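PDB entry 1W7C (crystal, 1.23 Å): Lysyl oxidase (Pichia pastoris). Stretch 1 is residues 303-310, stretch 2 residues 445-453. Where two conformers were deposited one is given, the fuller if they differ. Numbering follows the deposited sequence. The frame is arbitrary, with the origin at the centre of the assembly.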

# COMPACT_ATOMS: atom_id res chain seq x y z
N SER A 303 -20.45 -2.51 16.18
CA SER A 303 -19.52 -3.36 16.92
C SER A 303 -19.03 -4.50 16.03
O SER A 303 -19.79 -5.13 15.28
CB SER A 303 -20.17 -3.93 18.22
OG SER A 303 -21.09 -4.94 17.95
N TRP A 304 -17.74 -4.78 16.16
CA TRP A 304 -17.11 -5.88 15.47
C TRP A 304 -15.84 -6.28 16.20
O TRP A 304 -14.91 -5.48 16.29
CB TRP A 304 -16.80 -5.53 14.02
CG TRP A 304 -15.99 -6.58 13.30
CD1 TRP A 304 -16.45 -7.71 12.68
CD2 TRP A 304 -14.57 -6.56 13.05
NE1 TRP A 304 -15.43 -8.42 12.12
CE2 TRP A 304 -14.26 -7.73 12.31
CE3 TRP A 304 -13.54 -5.70 13.40
CZ2 TRP A 304 -12.95 -8.05 11.93
CZ3 TRP A 304 -12.26 -6.03 13.02
CH2 TRP A 304 -11.98 -7.16 12.29
N MET A 305 -15.78 -7.53 16.66
CA MET A 305 -14.53 -8.10 17.19
C MET A 305 -13.80 -7.13 18.13
O MET A 305 -12.60 -6.96 18.04
CB MET A 305 -13.62 -8.56 16.05
CG MET A 305 -14.30 -9.54 15.13
SD MET A 305 -14.81 -11.06 16.00
CE MET A 305 -16.16 -11.53 14.97
N ASP A 306 -14.57 -6.62 19.11
CA ASP A 306 -14.11 -5.75 20.19
C ASP A 306 -13.90 -4.29 19.80
O ASP A 306 -13.45 -3.51 20.64
CB ASP A 306 -12.87 -6.30 20.92
CG ASP A 306 -13.17 -7.50 21.78
OD1 ASP A 306 -12.23 -8.25 22.09
OD2 ASP A 306 -14.30 -7.71 22.22
N TRP A 307 -14.18 -3.94 18.55
CA TRP A 307 -14.25 -2.54 18.13
C TRP A 307 -15.67 -2.01 18.33
O TRP A 307 -16.65 -2.74 18.17
CB TRP A 307 -13.92 -2.39 16.66
CG TRP A 307 -12.50 -2.62 16.27
CD1 TRP A 307 -11.95 -3.77 15.84
CD2 TRP A 307 -11.48 -1.64 16.16
NE1 TRP A 307 -10.65 -3.59 15.45
CE2 TRP A 307 -10.33 -2.27 15.64
CE3 TRP A 307 -11.40 -0.27 16.45
CZ2 TRP A 307 -9.14 -1.56 15.38
CZ3 TRP A 307 -10.25 0.41 16.21
CH2 TRP A 307 -9.12 -0.24 15.70
N GLY A 308 -15.76 -0.72 18.63
CA GLY A 308 -17.01 -0.01 18.64
C GLY A 308 -16.81 1.41 18.13
O GLY A 308 -15.73 1.99 18.32
N PHE A 309 -17.84 1.99 17.53
CA PHE A 309 -17.80 3.39 17.08
C PHE A 309 -19.18 3.84 16.64
O PHE A 309 -20.03 3.02 16.33
CB PHE A 309 -16.78 3.63 15.94
CG PHE A 309 -16.97 2.76 14.73
CD1 PHE A 309 -16.26 1.59 14.60
CD2 PHE A 309 -17.92 3.08 13.75
CE1 PHE A 309 -16.45 0.75 13.50
CE2 PHE A 309 -18.11 2.24 12.63
CZ PHE A 309 -17.38 1.08 12.52
N TYR A 310 -19.35 5.15 16.59
CA TYR A 310 -20.52 5.78 16.01
C TYR A 310 -20.15 6.44 14.72
O TYR A 310 -19.04 6.96 14.56
CB TYR A 310 -21.08 6.87 16.94
CG TYR A 310 -21.45 6.41 18.33
CD1 TYR A 310 -20.50 6.32 19.33
CD2 TYR A 310 -22.77 6.16 18.67
CE1 TYR A 310 -20.84 5.91 20.61
CE2 TYR A 310 -23.11 5.75 19.97
CZ TYR A 310 -22.14 5.65 20.93
OH TYR A 310 -22.49 5.24 22.20
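Stretch 2, residues 445-453: KFFLDGTLE

Two β-hairpin loops distant in sequence can pack through interlocking aromatic rings, and this pair in lysyl oxidase illustrates the principle. Phe 446, on the strand entering the second hairpin, lies at the apolar centre. With chi1 at m, it turns its ring edge toward a face of Trp 307, CD2 reaching 3.5 Å from Trp 307 CE3; the planes meet at 74°, while Phe 446 CB rests over the five-membered ring, 4.0 Å from its centroid. Phe 309 lies nearly parallel to Phe 446 but slid aside, its CE1 3.7 Å from Phe 446 CZ, so the two rings barely overlap. Further out, Leu 448 points its CA-to-CB bond away from stretch 1, yet CD2 comes back to within 3.8 Å of Trp 304 CH2 and 3.7 Å of Met 305 CB.

The backbones support this fit. A type I' turn from Trp 304 to Trp 307 reverses stretch 1; a type I turn from Phe 447 to Gly 450 begins the reversal of stretch 2, which returns as a strand at Leu 452. Gly 450, at phi 107°, leaves its C 3.3 Å from Trp 307 CZ2. At the polar edge, Trp 307 NE1 donates a hydrogen bond to Phe 447 O (2.9 Å, 161°), tying the indole to the turn.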

# COMPACT_ATOMS: atom_id res chain seq x y z
N LYS A 445 -10.80 0.44 7.30
CA LYS A 445 -10.60 -1.00 7.44
C LYS A 445 -10.00 -1.28 8.82
O LYS A 445 -8.93 -0.77 9.16
CB LYS A 445 -9.65 -1.43 6.33
CG LYS A 445 -9.39 -2.95 6.35
CD LYS A 445 -8.31 -3.36 5.33
CE LYS A 445 -8.79 -3.24 3.86
NZ LYS A 445 -9.91 -4.13 3.50
N PHE A 446 -10.71 -2.06 9.60
CA PHE A 446 -10.37 -2.37 10.98
C PHE A 446 -9.88 -3.83 11.10
O PHE A 446 -10.49 -4.71 10.52
CB PHE A 446 -11.60 -2.21 11.90
CG PHE A 446 -12.19 -0.79 11.91
CD1 PHE A 446 -13.02 -0.35 10.88
CD2 PHE A 446 -11.95 0.06 12.96
CE1 PHE A 446 -13.58 0.90 10.90
CE2 PHE A 446 -12.49 1.33 12.96
CZ PHE A 446 -13.26 1.75 11.95
N PHE A 447 -8.79 -4.01 11.84
CA PHE A 447 -8.12 -5.32 11.96
C PHE A 447 -8.26 -5.89 13.37
O PHE A 447 -8.49 -5.16 14.36
CB PHE A 447 -6.65 -5.15 11.65
CG PHE A 447 -6.34 -4.78 10.20
CD1 PHE A 447 -5.92 -5.75 9.30
CD2 PHE A 447 -6.47 -3.46 9.76
CE1 PHE A 447 -5.59 -5.39 7.99
CE2 PHE A 447 -6.15 -3.12 8.47
CZ PHE A 447 -5.71 -4.10 7.58
N LEU A 448 -8.04 -7.19 13.50
CA LEU A 448 -8.28 -7.90 14.77
C LEU A 448 -7.31 -7.43 15.91
O LEU A 448 -7.65 -7.64 17.08
CB LEU A 448 -8.13 -9.39 14.58
CG LEU A 448 -9.23 -10.06 13.80
CD1 LEU A 448 -8.89 -11.56 13.60
CD2 LEU A 448 -10.60 -9.96 14.48
N ASP A 449 -6.14 -6.88 15.59
CA ASP A 449 -5.18 -6.53 16.60
C ASP A 449 -5.40 -5.13 17.19
O ASP A 449 -4.69 -4.77 18.14
CB ASP A 449 -3.77 -6.54 16.02
CG ASP A 449 -3.56 -5.47 14.99
OD1 ASP A 449 -2.59 -4.66 15.11
OD2 ASP A 449 -4.40 -5.37 14.05
N GLY A 450 -6.28 -4.32 16.59
CA GLY A 450 -6.44 -2.93 16.97
C GLY A 450 -5.87 -1.92 15.97
O GLY A 450 -5.84 -0.71 16.24
N THR A 451 -5.45 -2.39 14.78
CA THR A 451 -4.99 -1.48 13.72
C THR A 451 -6.17 -1.02 12.90
O THR A 451 -7.06 -1.81 12.65
CB THR A 451 -3.98 -2.21 12.82
OG1 THR A 451 -2.79 -2.49 13.58
CG2 THR A 451 -3.55 -1.42 11.58
N LEU A 452 -6.15 0.21 12.43
CA LEU A 452 -7.13 0.76 11.50
C LEU A 452 -6.37 1.35 10.31
O LEU A 452 -5.38 2.03 10.49
CB LEU A 452 -7.93 1.88 12.21
CG LEU A 452 -8.80 2.85 11.39
CD1 LEU A 452 -9.84 2.09 10.58
CD2 LEU A 452 -9.46 3.87 12.35
N GLU A 453 -6.89 1.13 9.10
CA GLU A 453 -6.32 1.70 7.89
C GLU A 453 -7.38 2.60 7.25
O GLU A 453 -8.52 2.15 7.04
CB GLU A 453 -5.93 0.59 6.92
CG GLU A 453 -5.35 1.10 5.61
CD GLU A 453 -5.29 0.01 4.55
OE1 GLU A 453 -4.16 -0.43 4.25
OE2 GLU A 453 -6.36 -0.45 4.03